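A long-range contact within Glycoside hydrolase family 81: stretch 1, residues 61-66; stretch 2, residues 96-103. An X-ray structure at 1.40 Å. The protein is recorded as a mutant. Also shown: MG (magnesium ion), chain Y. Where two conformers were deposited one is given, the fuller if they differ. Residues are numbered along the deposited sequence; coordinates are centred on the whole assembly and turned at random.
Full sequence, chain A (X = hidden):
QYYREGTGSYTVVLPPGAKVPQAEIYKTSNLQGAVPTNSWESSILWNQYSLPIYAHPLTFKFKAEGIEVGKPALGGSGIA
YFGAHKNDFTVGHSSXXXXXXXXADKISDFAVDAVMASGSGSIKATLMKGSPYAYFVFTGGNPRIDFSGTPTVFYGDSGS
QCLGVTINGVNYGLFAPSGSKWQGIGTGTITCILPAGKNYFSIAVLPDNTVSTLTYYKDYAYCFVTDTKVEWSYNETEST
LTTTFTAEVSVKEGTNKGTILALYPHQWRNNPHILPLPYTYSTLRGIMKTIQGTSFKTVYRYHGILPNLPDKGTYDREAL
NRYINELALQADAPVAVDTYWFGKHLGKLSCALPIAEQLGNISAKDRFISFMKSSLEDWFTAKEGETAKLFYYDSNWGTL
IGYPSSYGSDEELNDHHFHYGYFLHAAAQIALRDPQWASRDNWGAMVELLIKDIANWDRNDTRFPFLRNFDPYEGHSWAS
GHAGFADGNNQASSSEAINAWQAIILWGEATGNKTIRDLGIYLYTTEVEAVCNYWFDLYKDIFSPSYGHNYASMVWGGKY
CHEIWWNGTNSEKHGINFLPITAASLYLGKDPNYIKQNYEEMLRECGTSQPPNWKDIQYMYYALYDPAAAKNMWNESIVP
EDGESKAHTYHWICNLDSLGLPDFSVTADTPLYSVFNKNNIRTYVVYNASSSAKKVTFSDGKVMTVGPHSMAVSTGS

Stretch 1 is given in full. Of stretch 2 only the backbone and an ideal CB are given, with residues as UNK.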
# COMPACT_ATOMS: atom_id res chain seq x y z
N LYS A 61 19.32 7.17 -8.82
CA LYS A 61 19.60 8.11 -7.75
C LYS A 61 20.08 9.41 -8.34
O LYS A 61 21.00 9.41 -9.17
CB LYS A 61 20.64 7.56 -6.77
CG LYS A 61 20.76 8.43 -5.51
CD LYS A 61 21.78 7.93 -4.50
CE LYS A 61 23.18 8.23 -4.96
NZ LYS A 61 24.17 7.72 -3.97
N PHE A 62 19.49 10.52 -7.91
CA PHE A 62 19.94 11.85 -8.36
C PHE A 62 21.13 12.28 -7.51
O PHE A 62 21.20 11.96 -6.33
CB PHE A 62 18.80 12.87 -8.25
CG PHE A 62 17.68 12.61 -9.22
CD1 PHE A 62 16.66 11.72 -8.91
CD2 PHE A 62 17.65 13.26 -10.46
CE1 PHE A 62 15.65 11.46 -9.82
CE2 PHE A 62 16.64 12.99 -11.37
CZ PHE A 62 15.63 12.10 -11.04
N LYS A 63 22.08 12.95 -8.15
CA LYS A 63 23.28 13.51 -7.50
C LYS A 63 23.75 14.70 -8.32
O LYS A 63 23.18 14.98 -9.37
CB LYS A 63 24.37 12.46 -7.33
CG LYS A 63 24.86 11.85 -8.64
CD LYS A 63 25.88 10.76 -8.39
CE LYS A 63 26.46 10.22 -9.69
NZ LYS A 63 27.34 9.05 -9.43
N ALA A 64 24.74 15.43 -7.81
CA ALA A 64 25.19 16.63 -8.50
C ALA A 64 25.50 16.42 -10.00
O ALA A 64 25.14 17.26 -10.83
CB ALA A 64 26.36 17.26 -7.76
N GLU A 65 26.12 15.29 -10.34
CA GLU A 65 26.53 15.00 -11.73
C GLU A 65 25.33 14.70 -12.64
O GLU A 65 25.38 14.94 -13.85
CB GLU A 65 27.50 13.79 -11.76
CG GLU A 65 27.96 13.38 -13.16
CD GLU A 65 28.81 12.14 -13.19
OE1 GLU A 65 29.04 11.51 -12.12
OE2 GLU A 65 29.25 11.77 -14.30
N GLY A 66 24.28 14.10 -12.10
CA GLY A 66 23.18 13.63 -12.95
C GLY A 66 22.38 12.54 -12.29
O GLY A 66 22.17 12.56 -11.05
N UNK A 96 27.39 20.80 -18.21
CA UNK A 96 27.02 21.11 -16.86
C UNK A 96 27.48 19.91 -16.05
O UNK A 96 26.90 18.85 -16.16
CB UNK A 96 25.52 21.39 -16.71
N UNK A 97 28.53 20.08 -15.26
CA UNK A 97 29.06 18.97 -14.46
C UNK A 97 28.46 18.92 -13.04
O UNK A 97 28.53 17.88 -12.38
CB UNK A 97 30.58 19.08 -14.37
N UNK A 98 27.89 20.04 -12.58
CA UNK A 98 27.24 20.13 -11.26
C UNK A 98 25.87 20.80 -11.38
O UNK A 98 25.80 21.98 -11.73
CB UNK A 98 28.12 20.91 -10.28
N UNK A 99 24.80 20.07 -11.08
CA UNK A 99 23.47 20.62 -11.03
C UNK A 99 23.17 20.95 -9.57
O UNK A 99 23.63 20.22 -8.70
CB UNK A 99 22.44 19.65 -11.62
N UNK A 100 22.39 22.00 -9.31
CA UNK A 100 22.19 22.44 -7.93
C UNK A 100 21.21 21.58 -7.13
O UNK A 100 21.29 21.56 -5.90
CB UNK A 100 21.70 23.89 -7.93
N UNK A 101 20.33 20.85 -7.81
CA UNK A 101 19.30 20.02 -7.14
C UNK A 101 18.59 19.17 -8.18
O UNK A 101 18.87 19.30 -9.37
CB UNK A 101 18.29 20.89 -6.38
N UNK A 102 17.67 18.32 -7.72
CA UNK A 102 16.73 17.62 -8.58
C UNK A 102 15.36 17.89 -8.01
O UNK A 102 15.13 17.70 -6.79
CB UNK A 102 17.03 16.12 -8.67
N UNK A 103 14.44 18.29 -8.89
CA UNK A 103 13.09 18.70 -8.50
C UNK A 103 12.02 17.91 -9.24
O UNK A 103 12.13 17.68 -10.44
CB UNK A 103 12.90 20.20 -8.76
MG MG Y . 15.48 16.72 -4.81

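Stretch 1 offers a strand carrying Phe-62, then a tight turn. Lys-63 N bonds to Gly-66 O at 2.9 Å, and Gly-66 N to Lys-63 O at 3.1 Å. Stretch 2 runs past in nearly the opposite direction.

Position 96 points its CB sideways, with nothing of stretch 1 near it. Many side chains would suit. The residue is Val-96, and its backbone matters more here: a water O lies 2.8 Å from Val-96 O and 2.7 Å from Glu-65 O, within hydrogen-bonding distance of both, and bridges the stretches.

Position 97 points away, and its phi/psi of -92/-20 excludes little. Stretch 1 leaves space for a large side chain. The residue is Tyr-97, whose side chain stays clear of stretch 1. Its carbonyl makes the contact, with Glu-65 CA lying 3.6 Å from Tyr-97 O in a CA-H...O contact.

Position 98 also points away, but its CB is still 4.7 Å from Ala-64 O. Its extended backbone would suit a beta-branched residue, and polar ones would fit as well. The residue is Thr-98. Thr-98 CA approaches Ala-64 O at 3.6 Å.

Position 99 has its CB sideways, 3.7 Å from Ala-64 O. The N of position 99 is 2.8 Å from Ala-64 O, so a residue with a free N-H is wanted, which rules out proline. The side chain could run along the turn toward Gly-66. A long aliphatic or an aromatic would suit. The residue is Phe-99. Its N-H bonds to Ala-64 O at 171°, almost straight. The ring turns its edge to the turn, with Phe-99 CE2 3.9 Å from Glu-65 O.

Positions 100 and 101 point away and meet nothing of stretch 1, so the contact sets little there. At 100 a phi of -78° allows proline, and Pro-100 it is. At 101 the backbone is fully extended and a polar residue would do. Asp-101 uses OD2 to form a salt bridge with the NE of position 103, at 3.0 Å.

Position 102 points toward stretch 1. Its ideal CB is 3.4 Å from Phe-62 CD2, already tight, so a small residue suits best. The residue is Ala-102, its CB 3.5 Å from Phe-62 CD2 in an apolar contact. Ala-102 O binds MG at 2.2 Å.

Position 103 points away, and a long polar chain is free to extend. Arg-103 is the partner of Asp-101.

Stretch 2 (96-103) VYTFPDAR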
# COMPACT_ATOMS: atom_id res chain seq x y z
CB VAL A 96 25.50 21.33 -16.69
CG1 VAL A 96 25.17 21.63 -15.24
CG2 VAL A 96 25.04 22.50 -17.56
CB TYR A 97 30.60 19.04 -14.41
CG TYR A 97 31.29 18.44 -15.63
CD1 TYR A 97 30.84 18.70 -16.93
CD2 TYR A 97 32.43 17.62 -15.49
CE1 TYR A 97 31.48 18.16 -18.05
CE2 TYR A 97 33.07 17.08 -16.59
CZ TYR A 97 32.59 17.35 -17.87
OH TYR A 97 33.22 16.82 -18.99
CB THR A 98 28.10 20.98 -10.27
OG1 THR A 98 29.43 20.44 -10.20
CG2 THR A 98 27.50 21.00 -8.88
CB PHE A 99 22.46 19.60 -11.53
CG PHE A 99 22.53 19.36 -13.01
CD1 PHE A 99 21.93 20.23 -13.89
CD2 PHE A 99 23.23 18.27 -13.51
CE1 PHE A 99 22.00 20.02 -15.26
CE2 PHE A 99 23.31 18.04 -14.88
CZ PHE A 99 22.69 18.93 -15.75
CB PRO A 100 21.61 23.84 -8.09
CG PRO A 100 20.95 23.84 -9.40
CD PRO A 100 21.79 22.94 -10.27
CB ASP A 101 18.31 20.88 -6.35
CG ASP A 101 17.56 21.92 -7.19
OD1 ASP A 101 17.15 21.64 -8.32
OD2 ASP A 101 17.33 23.03 -6.67
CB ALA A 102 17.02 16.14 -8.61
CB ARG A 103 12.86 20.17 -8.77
CG ARG A 103 13.73 21.06 -7.88
CD ARG A 103 13.65 22.53 -8.23
NE ARG A 103 14.40 23.31 -7.24
CZ ARG A 103 13.87 23.93 -6.18
NH1 ARG A 103 12.56 23.92 -5.91
NH2 ARG A 103 14.68 24.58 -5.35
O HOH W 1 26.91 16.13 -15.73
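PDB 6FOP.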